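Local coordinates for 450aa long hypothetical fmu protein (Pyrococcus horikoshii, PDB 2YXL) that probably binds RNA and transfers a methyl group from S-adenosylmethionine to carbon 5 of a cytosine, and here holds the cofactor analogue sinefungin, at residues V334-P339 / E373-L378; G260-D265 / L378-G383; Q366-L371 / Y387-I392; I253-K258 / Y443-K448; E396-I401 / E426-A431. One frame throughout, in Å; residues are numbered along the deposited sequence.

Contact 1: V334-P339 / E373-L378. With SFG (sinefungin), chain B.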
# COMPACT_ATOMS: atom_id res chain seq x y z
N VAL A 334 22.99 6.95 1.27
CA VAL A 334 22.01 6.49 0.30
C VAL A 334 20.87 5.74 0.98
O VAL A 334 21.09 4.94 1.89
CB VAL A 334 22.67 5.62 -0.82
CG1 VAL A 334 23.44 4.46 -0.24
CG2 VAL A 334 21.62 5.12 -1.82
N LEU A 335 19.65 6.02 0.53
CA LEU A 335 18.48 5.27 0.94
C LEU A 335 18.07 4.34 -0.19
O LEU A 335 17.84 4.78 -1.33
CB LEU A 335 17.33 6.22 1.30
CG LEU A 335 15.93 5.61 1.47
CD1 LEU A 335 15.84 4.76 2.74
CD2 LEU A 335 14.88 6.70 1.47
N LEU A 336 17.99 3.05 0.12
CA LEU A 336 17.41 2.09 -0.79
C LEU A 336 16.11 1.55 -0.20
O LEU A 336 16.10 0.55 0.52
CB LEU A 336 18.40 0.96 -1.14
CG LEU A 336 17.95 -0.16 -2.09
CD1 LEU A 336 17.28 0.36 -3.36
CD2 LEU A 336 19.13 -1.06 -2.44
N ASP A 337 15.02 2.25 -0.50
CA ASP A 337 13.69 1.76 -0.17
C ASP A 337 13.28 0.87 -1.34
O ASP A 337 12.59 1.31 -2.27
CB ASP A 337 12.71 2.92 0.04
CG ASP A 337 11.33 2.45 0.47
OD1 ASP A 337 11.24 1.51 1.29
OD2 ASP A 337 10.33 3.02 -0.01
N ALA A 338 13.73 -0.37 -1.27
CA ALA A 338 13.74 -1.29 -2.41
C ALA A 338 12.36 -1.68 -2.89
O ALA A 338 11.45 -1.87 -2.08
CB ALA A 338 14.56 -2.53 -2.07
N PRO A 339 12.19 -1.81 -4.22
CA PRO A 339 10.97 -2.43 -4.74
C PRO A 339 10.85 -3.82 -4.13
O PRO A 339 11.85 -4.53 -4.02
CB PRO A 339 11.23 -2.52 -6.25
CG PRO A 339 12.70 -2.32 -6.41
CD PRO A 339 13.09 -1.40 -5.31
N GLU A 373 24.06 -3.84 -4.48
CA GLU A 373 25.43 -3.77 -4.99
C GLU A 373 25.69 -2.41 -5.65
O GLU A 373 26.79 -1.86 -5.55
CB GLU A 373 25.72 -4.91 -5.98
CG GLU A 373 27.20 -5.09 -6.31
CD GLU A 373 27.45 -5.97 -7.53
OE1 GLU A 373 26.59 -6.83 -7.84
OE2 GLU A 373 28.52 -5.81 -8.17
N SER A 374 24.67 -1.89 -6.33
CA SER A 374 24.73 -0.56 -6.92
C SER A 374 24.79 0.53 -5.84
O SER A 374 25.46 1.54 -6.01
CB SER A 374 23.54 -0.33 -7.86
OG SER A 374 23.70 0.91 -8.62
N ALA A 375 24.08 0.29 -4.73
CA ALA A 375 24.08 1.21 -3.59
C ALA A 375 25.45 1.25 -2.91
O ALA A 375 25.97 2.33 -2.63
CB ALA A 375 22.99 0.83 -2.59
N ALA A 376 26.01 0.06 -2.65
CA ALA A 376 27.30 -0.08 -1.98
C ALA A 376 28.38 0.80 -2.60
O ALA A 376 29.11 1.48 -1.89
CB ALA A 376 27.75 -1.53 -1.99
N ARG A 377 28.44 0.78 -3.92
CA ARG A 377 29.49 1.47 -4.67
C ARG A 377 29.28 2.99 -4.73
O ARG A 377 30.19 3.72 -5.13
CB ARG A 377 29.63 0.86 -6.07
CG ARG A 377 30.26 -0.54 -6.06
CD ARG A 377 29.85 -1.39 -7.26
NE ARG A 377 30.42 -0.92 -8.52
CZ ARG A 377 29.71 -0.64 -9.62
NH1 ARG A 377 28.40 -0.80 -9.63
NH2 ARG A 377 30.33 -0.21 -10.71
N LEU A 378 28.10 3.45 -4.33
CA LEU A 378 27.79 4.88 -4.28
C LEU A 378 28.21 5.54 -2.96
O LEU A 378 28.42 6.75 -2.90
CB LEU A 378 26.30 5.13 -4.53
CG LEU A 378 25.71 4.91 -5.93
CD1 LEU A 378 24.20 4.95 -5.85
CD2 LEU A 378 26.22 5.95 -6.92
N SFG B . 10.70 5.07 -1.75
CA SFG B . 9.40 5.34 -2.38
C SFG B . 8.56 6.27 -1.48
O SFG B . 7.66 6.94 -2.03
OXT SFG B . 8.83 6.29 -0.26
CB SFG B . 8.67 4.02 -2.68
CG SFG B . 9.43 3.19 -3.73
CD SFG B . 8.69 1.90 -4.12
NE SFG B . 8.59 1.03 -2.94
C5' SFG B . 9.44 1.10 -5.22
C4' SFG B . 9.82 1.93 -6.47
O4' SFG B . 11.00 1.30 -7.02
C3' SFG B . 8.77 1.88 -7.60
O3' SFG B . 8.35 3.22 -7.89
C2' SFG B . 9.52 1.28 -8.79
O2' SFG B . 9.18 1.94 -10.02
C1' SFG B . 10.97 1.58 -8.43
N9 SFG B . 11.98 0.71 -9.10
C8 SFG B . 11.92 -0.61 -9.25
N7 SFG B . 13.01 -1.05 -9.89
C5 SFG B . 13.77 0.01 -10.15
C6 SFG B . 15.00 0.18 -10.78
N6 SFG B . 15.67 -0.86 -11.27
N1 SFG B . 15.52 1.42 -10.87
C2 SFG B . 14.87 2.47 -10.38
N3 SFG B . 13.69 2.34 -9.78
C4 SFG B . 13.12 1.13 -9.64

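Contact 2: G260-D265 / L378-G383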
# COMPACT_ATOMS: atom_id res chain seq x y z
N GLY A 260 23.26 20.08 3.61
CA GLY A 260 24.48 20.27 2.84
C GLY A 260 25.09 18.99 2.28
O GLY A 260 25.96 19.04 1.42
N GLU A 261 24.62 17.85 2.78
CA GLU A 261 25.12 16.55 2.33
C GLU A 261 24.56 16.19 0.95
O GLU A 261 23.55 16.73 0.52
CB GLU A 261 24.78 15.45 3.34
CG GLU A 261 25.60 15.48 4.62
CD GLU A 261 25.33 14.31 5.55
OE1 GLU A 261 26.26 13.91 6.28
OE2 GLU A 261 24.19 13.78 5.56
N THR A 262 25.25 15.28 0.27
CA THR A 262 24.75 14.74 -0.99
C THR A 262 24.15 13.35 -0.74
O THR A 262 24.84 12.43 -0.29
CB THR A 262 25.83 14.75 -2.11
OG1 THR A 262 25.48 13.81 -3.14
CG2 THR A 262 27.22 14.40 -1.57
N VAL A 263 22.86 13.24 -1.00
CA VAL A 263 22.10 12.03 -0.68
C VAL A 263 21.51 11.40 -1.94
O VAL A 263 21.19 12.10 -2.90
CB VAL A 263 20.97 12.35 0.36
CG1 VAL A 263 20.06 11.14 0.60
CG2 VAL A 263 21.57 12.82 1.67
N VAL A 264 21.41 10.08 -1.93
CA VAL A 264 20.78 9.34 -3.03
C VAL A 264 19.57 8.54 -2.54
O VAL A 264 19.66 7.83 -1.54
CB VAL A 264 21.79 8.40 -3.73
CG1 VAL A 264 21.09 7.53 -4.78
CG2 VAL A 264 22.91 9.20 -4.38
N ASP A 265 18.45 8.70 -3.23
CA ASP A 265 17.27 7.86 -3.03
C ASP A 265 17.16 6.97 -4.27
O ASP A 265 16.69 7.41 -5.32
CB ASP A 265 16.01 8.71 -2.84
CG ASP A 265 14.83 7.92 -2.30
OD1 ASP A 265 14.67 6.72 -2.64
OD2 ASP A 265 14.04 8.50 -1.53
N LEU A 378 28.10 3.45 -4.33
CA LEU A 378 27.79 4.88 -4.28
C LEU A 378 28.21 5.54 -2.96
O LEU A 378 28.42 6.75 -2.90
CB LEU A 378 26.30 5.13 -4.53
CG LEU A 378 25.71 4.91 -5.93
CD1 LEU A 378 24.20 4.95 -5.85
CD2 LEU A 378 26.22 5.95 -6.92
N VAL A 379 28.34 4.73 -1.91
CA VAL A 379 28.62 5.21 -0.56
C VAL A 379 30.08 5.63 -0.39
O VAL A 379 30.99 4.90 -0.77
CB VAL A 379 28.26 4.14 0.51
CG1 VAL A 379 28.31 4.72 1.90
CG2 VAL A 379 26.89 3.55 0.25
N LYS A 380 30.28 6.81 0.20
CA LYS A 380 31.60 7.29 0.60
C LYS A 380 32.14 6.45 1.76
O LYS A 380 31.36 5.85 2.50
CB LYS A 380 31.53 8.76 1.03
CG LYS A 380 31.19 9.74 -0.08
CD LYS A 380 31.12 11.16 0.46
CE LYS A 380 30.69 12.14 -0.62
NZ LYS A 380 30.72 13.55 -0.13
N PRO A 381 33.48 6.37 1.91
CA PRO A 381 34.09 5.64 3.03
C PRO A 381 33.44 5.92 4.39
O PRO A 381 33.18 4.99 5.15
CB PRO A 381 35.54 6.14 3.01
CG PRO A 381 35.80 6.42 1.58
CD PRO A 381 34.51 6.94 1.01
N GLY A 382 33.18 7.19 4.70
CA GLY A 382 32.50 7.56 5.94
C GLY A 382 30.98 7.43 5.91
O GLY A 382 30.32 7.55 6.94
N GLY A 383 30.43 7.16 4.73
CA GLY A 383 28.99 7.21 4.50
C GLY A 383 28.15 6.09 5.08
O GLY A 383 28.67 5.14 5.67

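Contact 3: Q366-L371 / Y387-I392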
# COMPACT_ATOMS: atom_id res chain seq x y z
N GLN A 366 16.34 -10.95 -6.00
CA GLN A 366 17.49 -10.76 -6.89
C GLN A 366 17.65 -9.30 -7.31
O GLN A 366 18.78 -8.80 -7.38
CB GLN A 366 17.39 -11.67 -8.13
CG GLN A 366 18.68 -11.75 -8.96
CD GLN A 366 18.56 -12.62 -10.21
OE1 GLN A 366 19.37 -13.53 -10.42
NE2 GLN A 366 17.56 -12.35 -11.04
N LEU A 367 16.53 -8.62 -7.58
CA LEU A 367 16.56 -7.20 -7.95
C LEU A 367 17.07 -6.32 -6.82
O LEU A 367 17.80 -5.36 -7.05
CB LEU A 367 15.18 -6.72 -8.43
CG LEU A 367 15.02 -5.25 -8.85
CD1 LEU A 367 15.95 -4.86 -10.00
CD2 LEU A 367 13.58 -4.94 -9.21
N GLN A 368 16.69 -6.67 -5.59
CA GLN A 368 17.15 -5.95 -4.40
C GLN A 368 18.66 -6.08 -4.22
O GLN A 368 19.34 -5.11 -3.87
CB GLN A 368 16.40 -6.44 -3.16
CG GLN A 368 14.92 -6.05 -3.14
CD GLN A 368 14.04 -7.04 -2.38
OE1 GLN A 368 14.52 -7.90 -1.65
NE2 GLN A 368 12.73 -6.91 -2.55
N ARG A 369 19.19 -7.28 -4.47
CA ARG A 369 20.63 -7.54 -4.36
C ARG A 369 21.46 -6.74 -5.35
O ARG A 369 22.53 -6.23 -4.99
CB ARG A 369 20.93 -9.04 -4.51
CG ARG A 369 20.47 -9.89 -3.33
CD ARG A 369 20.99 -11.31 -3.46
NE ARG A 369 20.19 -12.27 -2.69
CZ ARG A 369 20.43 -13.58 -2.64
NH1 ARG A 369 19.64 -14.36 -1.92
NH2 ARG A 369 21.44 -14.11 -3.31
N GLU A 370 20.99 -6.61 -6.59
CA GLU A 370 21.72 -5.85 -7.61
C GLU A 370 21.57 -4.33 -7.46
O GLU A 370 22.43 -3.57 -7.91
CB GLU A 370 21.41 -6.34 -9.04
CG GLU A 370 19.97 -6.18 -9.49
CD GLU A 370 19.64 -7.02 -10.72
OE1 GLU A 370 20.24 -8.10 -10.90
OE2 GLU A 370 18.76 -6.61 -11.51
N LEU A 371 20.48 -3.90 -6.83
CA LEU A 371 20.35 -2.50 -6.41
C LEU A 371 21.24 -2.25 -5.20
O LEU A 371 21.86 -1.18 -5.08
CB LEU A 371 18.89 -2.15 -6.11
CG LEU A 371 17.89 -2.13 -7.26
CD1 LEU A 371 16.47 -1.99 -6.72
CD2 LEU A 371 18.18 -1.03 -8.26
N TYR A 387 18.83 0.21 4.02
CA TYR A 387 18.02 -0.66 3.19
C TYR A 387 16.69 -0.89 3.90
O TYR A 387 16.65 -1.28 5.07
CB TYR A 387 18.76 -1.98 2.96
CG TYR A 387 17.98 -3.03 2.20
CD1 TYR A 387 17.94 -3.03 0.80
CD2 TYR A 387 17.31 -4.05 2.88
CE1 TYR A 387 17.24 -4.01 0.10
CE2 TYR A 387 16.60 -5.03 2.18
CZ TYR A 387 16.57 -5.00 0.80
OH TYR A 387 15.86 -5.97 0.12
N THR A 388 15.60 -0.62 3.18
CA THR A 388 14.26 -0.87 3.71
C THR A 388 13.38 -1.52 2.66
O THR A 388 13.53 -1.26 1.47
CB THR A 388 13.54 0.42 4.20
OG1 THR A 388 13.40 1.35 3.11
CG2 THR A 388 14.28 1.08 5.35
N THR A 389 12.49 -2.39 3.13
CA THR A 389 11.36 -2.88 2.35
C THR A 389 10.11 -2.78 3.21
O THR A 389 10.19 -2.68 4.44
CB THR A 389 11.53 -4.36 1.91
OG1 THR A 389 11.33 -5.22 3.04
CG2 THR A 389 12.92 -4.61 1.30
N CYS A 390 8.95 -2.81 2.57
CA CYS A 390 7.70 -3.00 3.29
C CYS A 390 7.22 -4.43 3.08
O CYS A 390 6.05 -4.69 2.78
CB CYS A 390 6.65 -1.96 2.87
SG CYS A 390 6.46 -1.81 1.10
N SER A 391 8.15 -5.36 3.24
CA SER A 391 7.89 -6.79 3.13
C SER A 391 8.20 -7.47 4.45
O SER A 391 9.06 -7.01 5.21
CB SER A 391 8.74 -7.40 2.01
OG SER A 391 8.68 -8.82 2.04
N ILE A 392 7.50 -8.57 4.73
CA ILE A 392 7.71 -9.32 5.97
C ILE A 392 8.57 -10.56 5.76
O ILE A 392 8.92 -11.24 6.73
CB ILE A 392 6.38 -9.70 6.65
CG1 ILE A 392 5.49 -10.49 5.69
CG2 ILE A 392 5.68 -8.45 7.20
CD1 ILE A 392 4.50 -11.42 6.37

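Contact 4: I253-K258 / Y443-K448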
# COMPACT_ATOMS: atom_id res chain seq x y z
N ILE A 253 14.36 9.21 9.08
CA ILE A 253 14.90 9.71 10.35
C ILE A 253 16.09 8.86 10.80
O ILE A 253 17.08 9.39 11.31
CB ILE A 253 13.80 9.80 11.46
CG1 ILE A 253 12.78 10.88 11.10
CG2 ILE A 253 14.42 10.10 12.84
CD1 ILE A 253 11.41 10.68 11.73
N VAL A 254 16.00 7.55 10.60
CA VAL A 254 17.06 6.61 10.96
C VAL A 254 18.35 6.85 10.15
O VAL A 254 19.44 6.92 10.72
CB VAL A 254 16.58 5.14 10.86
CG1 VAL A 254 17.75 4.15 10.81
CG2 VAL A 254 15.65 4.81 12.02
N LEU A 255 18.21 6.97 8.82
CA LEU A 255 19.33 7.27 7.93
C LEU A 255 20.02 8.57 8.36
O LEU A 255 21.25 8.69 8.31
CB LEU A 255 18.85 7.41 6.48
CG LEU A 255 19.69 6.90 5.30
CD1 LEU A 255 19.44 7.76 4.06
CD2 LEU A 255 21.19 6.79 5.56
N ASP A 256 19.19 9.53 8.79
CA ASP A 256 19.64 10.78 9.39
C ASP A 256 20.49 11.66 8.45
O ASP A 256 21.67 11.89 8.73
CB ASP A 256 20.36 10.51 10.72
CG ASP A 256 20.60 11.77 11.53
OD1 ASP A 256 21.59 11.79 12.30
OD2 ASP A 256 19.81 12.73 11.39
N PRO A 257 19.90 12.14 7.34
CA PRO A 257 20.64 13.02 6.44
C PRO A 257 20.81 14.42 7.03
O PRO A 257 19.90 14.93 7.69
CB PRO A 257 19.76 13.06 5.19
CG PRO A 257 18.38 12.83 5.71
CD PRO A 257 18.53 11.89 6.86
N LYS A 258 21.98 15.02 6.79
CA LYS A 258 22.29 16.34 7.32
C LYS A 258 22.30 17.40 6.22
O LYS A 258 22.69 17.11 5.09
CB LYS A 258 23.63 16.33 8.07
CG LYS A 258 23.67 15.44 9.31
CD LYS A 258 22.54 15.78 10.29
CE LYS A 258 22.54 14.87 11.51
NZ LYS A 258 23.77 15.02 12.34
N TYR A 443 14.25 -2.62 8.37
CA TYR A 443 15.31 -1.61 8.37
C TYR A 443 16.68 -2.27 8.52
O TYR A 443 16.87 -3.13 9.39
CB TYR A 443 15.12 -0.62 9.54
CG TYR A 443 13.74 -0.01 9.66
CD1 TYR A 443 12.69 -0.72 10.23
CD2 TYR A 443 13.50 1.30 9.23
CE1 TYR A 443 11.43 -0.17 10.35
CE2 TYR A 443 12.24 1.87 9.35
CZ TYR A 443 11.21 1.13 9.91
OH TYR A 443 9.96 1.67 10.04
N ALA A 444 17.63 -1.85 7.69
CA ALA A 444 19.02 -2.27 7.83
C ALA A 444 19.95 -1.10 7.56
O ALA A 444 20.04 -0.63 6.42
CB ALA A 444 19.33 -3.42 6.90
N LEU A 445 20.61 -0.62 8.61
CA LEU A 445 21.53 0.50 8.49
C LEU A 445 22.97 -0.00 8.38
O LEU A 445 23.43 -0.81 9.19
CB LEU A 445 21.37 1.49 9.65
CG LEU A 445 22.07 2.85 9.54
CD1 LEU A 445 21.53 3.69 8.38
CD2 LEU A 445 21.96 3.63 10.85
N LEU A 446 23.67 0.50 7.37
CA LEU A 446 24.99 0.01 7.01
C LEU A 446 25.94 1.19 6.83
O LEU A 446 25.53 2.24 6.32
CB LEU A 446 24.91 -0.79 5.70
CG LEU A 446 23.82 -1.88 5.63
CD1 LEU A 446 23.23 -2.01 4.23
CD2 LEU A 446 24.36 -3.21 6.14
N GLU A 447 27.18 1.02 7.25
CA GLU A 447 28.22 2.01 6.95
C GLU A 447 29.53 1.35 6.56
O GLU A 447 29.83 0.23 6.99
CB GLU A 447 28.41 3.00 8.11
CG GLU A 447 29.22 2.50 9.31
CD GLU A 447 29.77 3.64 10.16
OE1 GLU A 447 30.76 3.41 10.90
OE2 GLU A 447 29.23 4.76 10.10
N LYS A 448 30.30 2.04 5.72
CA LYS A 448 31.64 1.58 5.36
C LYS A 448 32.60 1.79 6.52
O LYS A 448 33.36 0.89 6.88
CB LYS A 448 32.15 2.31 4.12
CG LYS A 448 31.53 1.86 2.82
CD LYS A 448 32.32 2.39 1.63
CE LYS A 448 31.82 1.80 0.32
NZ LYS A 448 32.61 2.28 -0.84

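Contact 5: E396-I401 / E426-A431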
# COMPACT_ATOMS: atom_id res chain seq x y z
N GLU A 396 13.63 -11.25 1.39
CA GLU A 396 13.83 -9.90 0.90
C GLU A 396 14.59 -9.04 1.90
O GLU A 396 15.07 -7.95 1.57
CB GLU A 396 12.48 -9.25 0.61
CG GLU A 396 11.82 -9.74 -0.66
CD GLU A 396 10.38 -9.32 -0.74
OE1 GLU A 396 10.10 -8.26 -1.34
OE2 GLU A 396 9.51 -10.03 -0.19
N ASN A 397 14.71 -9.54 3.13
CA ASN A 397 15.21 -8.76 4.25
C ASN A 397 16.52 -9.29 4.85
O ASN A 397 17.60 -8.95 4.36
CB ASN A 397 14.12 -8.63 5.32
CG ASN A 397 12.88 -7.91 4.81
OD1 ASN A 397 11.76 -8.23 5.22
ND2 ASN A 397 13.07 -6.94 3.93
N GLU A 398 16.41 -10.11 5.89
CA GLU A 398 17.58 -10.62 6.63
C GLU A 398 18.52 -11.43 5.74
O GLU A 398 19.74 -11.37 5.91
CB GLU A 398 17.14 -11.45 7.84
CG GLU A 398 16.62 -10.62 9.02
CD GLU A 398 15.13 -10.32 8.96
OE1 GLU A 398 14.58 -9.81 9.96
OE2 GLU A 398 14.49 -10.60 7.92
N LYS A 399 17.94 -12.18 4.81
CA LYS A 399 18.70 -12.98 3.84
C LYS A 399 19.54 -12.08 2.92
O LYS A 399 20.71 -12.37 2.67
CB LYS A 399 17.75 -13.85 3.02
CG LYS A 399 18.40 -14.71 1.95
CD LYS A 399 17.33 -15.32 1.06
CE LYS A 399 17.86 -16.44 0.19
NZ LYS A 399 16.74 -17.22 -0.40
N ASN A 400 18.93 -10.99 2.44
CA ASN A 400 19.61 -10.04 1.56
C ASN A 400 20.72 -9.24 2.25
O ASN A 400 21.65 -8.76 1.59
CB ASN A 400 18.61 -9.09 0.91
CG ASN A 400 17.96 -9.68 -0.33
OD1 ASN A 400 18.33 -10.76 -0.80
ND2 ASN A 400 16.99 -8.96 -0.88
N ILE A 401 20.62 -9.08 3.57
CA ILE A 401 21.64 -8.36 4.35
C ILE A 401 22.81 -9.28 4.71
O ILE A 401 23.96 -8.86 4.63
CB ILE A 401 21.02 -7.66 5.60
CG1 ILE A 401 19.96 -6.64 5.18
CG2 ILE A 401 22.10 -6.99 6.45
CD1 ILE A 401 20.40 -5.63 4.12
N GLU A 426 20.55 -9.58 14.27
CA GLU A 426 20.75 -8.56 15.30
C GLU A 426 21.37 -7.28 14.75
O GLU A 426 22.40 -7.32 14.07
CB GLU A 426 21.57 -9.10 16.47
CG GLU A 426 20.76 -9.91 17.48
CD GLU A 426 21.30 -9.84 18.90
OE1 GLU A 426 20.66 -10.42 19.81
OE2 GLU A 426 22.36 -9.20 19.12
N GLY A 427 20.73 -6.16 15.05
CA GLY A 427 21.13 -4.85 14.53
C GLY A 427 20.12 -4.32 13.53
O GLY A 427 20.11 -3.12 13.22
N THR A 428 19.28 -5.22 13.01
CA THR A 428 18.20 -4.85 12.10
C THR A 428 16.90 -4.66 12.86
O THR A 428 16.72 -5.20 13.95
CB THR A 428 18.00 -5.90 10.96
OG1 THR A 428 17.55 -7.14 11.51
CG2 THR A 428 19.29 -6.11 10.18
N MET A 429 15.98 -3.91 12.26
CA MET A 429 14.74 -3.55 12.92
C MET A 429 13.53 -3.91 12.07
O MET A 429 13.56 -3.78 10.85
CB MET A 429 14.74 -2.05 13.24
CG MET A 429 13.59 -1.57 14.10
SD MET A 429 13.87 0.08 14.76
CE MET A 429 13.85 1.08 13.27
N ARG A 430 12.47 -4.38 12.73
CA ARG A 430 11.22 -4.70 12.06
C ARG A 430 10.02 -4.04 12.73
O ARG A 430 9.94 -3.97 13.96
CB ARG A 430 11.00 -6.22 12.00
CG ARG A 430 11.76 -6.93 10.90
CD ARG A 430 11.44 -8.41 10.90
NE ARG A 430 11.93 -9.09 9.71
CZ ARG A 430 11.17 -9.55 8.72
NH1 ARG A 430 9.84 -9.42 8.77
NH2 ARG A 430 11.72 -10.16 7.68
N ALA A 431 9.10 -3.55 11.91
CA ALA A 431 7.79 -3.09 12.37
C ALA A 431 6.75 -4.13 11.98
O ALA A 431 6.87 -4.79 10.94
CB ALA A 431 7.45 -1.74 11.75

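Contact 1: V334-P339 / E373-L378
With a chi1 of 55°, Val334 sets CG1 between its own backbone N and carbonyl carbon, facing Ala375 on helix 361-376; CG1 comes to 4.3 Å from Ala375 CB. Two residues on, Leu336 carries CG anti to the backbone N (chi1 180°) and its CD2 meets the same methyl, also at 4.3 Å between Leu336 CD2 and Ala375 CB. One alanine is thus touched by two branched residues, two apart in strand 331-337, that point from the same face, and Leu371 and Leu372 of the same helix add to the cover of Leu336. Beyond Leu336 the strand runs into the cofactor pocket. The Asp337 carboxylate accepts a hydrogen bond from the amino nitrogen N of sinefungin at 2.7 Å to OD2, an oxygen that also pairs with Lys273, while OD1 is held by Thr388. Pro339 lies against the adenine, its CG 3.4 Å from sinefungin C8. The strand is therefore apolar where the helix packs on it and acidic at its carboxyl end, and the aspartate, held by Lys273 and Thr388, probably offers a well-oriented acceptor to the amino acid end of S-adenosylmethionine as it does to sinefungin.

Contact 2: G260-D265 / L378-G383
Lys380 reaches Thr262 end-on, and its side chain closes the gap atom by atom. CB lies 7.6 Å from Thr262 CG2, and CG and CD draw steadily nearer along an extended chain. CE comes to 4.2 Å from Thr262 CG2, and NZ ends 3.9 Å from the same methyl. The two side chains cross at about a right angle, so it is the lysine tip that brushes the threonine. The polar need of NZ is met by Asp332, with which it forms a salt bridge through OD2; OD1 of that aspartate accepts a hydrogen bond from Thr262 N, and the acid therefore ties the ammonium group to the backbone of Thr262. Strand 262-265 is the first in chain order of the Rossmann-like sheet of class I methyltransferases, though central in it, between strands 286-290 and 331-337, and the loop after it, Ala267 to Lys273, is the predicted binding site for S-adenosylmethionine. The other half of the contact is apolar and buried. Val264 CG1, anti to its backbone N (chi1 174°), stands 4.2 Å from Leu378 CD1, again with the side chains roughly perpendicular. Leu378 also touches Leu266, which follows Asp265. From Lys380 to Gly383 a type I turn, closed by a 2.7 Å bond from Gly383 N to Lys380 O, swings the backbone into strand 383-389.

Contact 3: Q366-L371 / Y387-I392
Gln368 OE1 and Tyr387 OH lie 2.9 Å apart, yet the angle is poor for a hydrogen bond. The phenol gives its hydrogen to the backbone O of Glu396 instead, and the glutamine is held through NE2, which is bonded to Pro339 O and to Glu396 OE1. The two side chains cross at about a right angle, and the amide is turned 66° from the ring plane. Gln368 comes at the ring from its edge: CB sits near the ring plane, 4.2 Å from Tyr387 CE1, and the chain then runs on past the hydroxyl. Tyr387 has CG anti to the backbone N (chi1 175°), which brings its hydroxyl beside Gln368. Further along the strand, the methyl CG2 of Thr389 is 4.5 Å from Gln368 NE2, a loose approach. Thr389 OG1 accepts from Ser391 N at 3.2 Å with an N-H...O angle of 149°, which makes an ST turn that spans Cys390; the same hydroxyl lies beside the side-chain amide of Asn397, whose orientation is uncertain. Cys390 is the predicted nucleophile. Its position in a Thr-Cys-Ser sequence, directly after Thr389, with Cys340, which follows Pro339, touching Cys390, is consistent with the two-cysteine active site of the RsmB/NOP RNA cytosine methyltransferases.

Contact 4: I253-K258 / Y443-K448
Leu445 fills the tight part of this contact with both of its methyls. CD2 points at Val254, 4.2 Å from its CG1 and 4.1 Å from the carbonyl O of Val254, while CD1 meets Leu255 CD2 at 4.2 Å. The fork opens this way because CG is anti to the backbone N (chi1 -169°), which carries the branch off strand 441-447 toward the last turn of helix 246-255. Leu386 of the neighbouring strand touches both Leu255 and Leu445 and continues the apolar layer. Strand 441-447 lies between strands 383-389 and 412-413 and is antiparallel to both; it is the reversed last strand, inserted into the otherwise parallel sheet, of the class I methyltransferase fold. The helix ends at Leu255, and Asp256 follows with positive phi. Pro257 is still buried, against Leu277 and Leu280 of helix 272-280, and the solvent side comes with Lys258, which is exposed and whose NZ makes a long ion pair with Asp256 OD1, at 3.9 Å. At the other end Tyr443 comes no nearer than 5.0 Å with its side chain, and its hydroxyl is bonded instead to the O of Ala247, at the start of helix 246-255.

Contact 5: E396-I401 / E426-A431
The guanidinium of Arg430 meets the carboxylate of Glu398 through NE and NH2, each bonded to a different oxygen. NE donates to Glu398 OE1 at 2.8 Å with an N-H...O angle of 160°, and NH2 donates to Glu398 OE2, also at 2.8 Å and nearly straight. Both oxygens use their syn lone pairs, and the two flat groups are almost coplanar, 10° apart, which makes this a buried, bidentate salt bridge. The side chains meet from opposing sides: the arginine is extended from CG to NE, while the glutamate bends at chi2 (88°) to turn its carboxylate to the guanidinium edge. Both residues have further partners. OE1 also accepts from Phe424 N, and Arg430 NH1 donates to Ile392 O, so that the loop after strand 383-389, which carries the predicted nucleophile Cys390, is tied to the same guanidinium. Thr428, whose OG1 is 4.3 Å from Glu398 OE1, satisfies its hydroxyl with Leu425 O. On the helix side, Asn400 ND2 makes a weak bond to Glu396 O. Asn397, Glu398 and Thr428 all touch Phe442, placing the salt bridge beside strand 441-447, between the first turn of helix 398-407 and strand 429-431, which pairs antiparallel with that strand.

In the fold
Contact 4 opens first, at 253-258, and closes last, at 443-448, so its loop encloses the other four and joins helix 246-255 to the last strand, 441-447. Contact 2 opens next, at strand 262-265, and contact 1 follows at strand 331-337, nested inside it; the two close one after the other at 373-378 and 378-383, sharing Leu378. Contact 3 starts on the helix within both loops and ends beyond them on strand 383-389, crossing each. Contact 5 comes in series after these three and is nested in contact 4 alone. Together they tie helices 246-255, 361-376 and 398-407 to one mixed sheet, with sinefungin at the carboxyl end of strand 331-337.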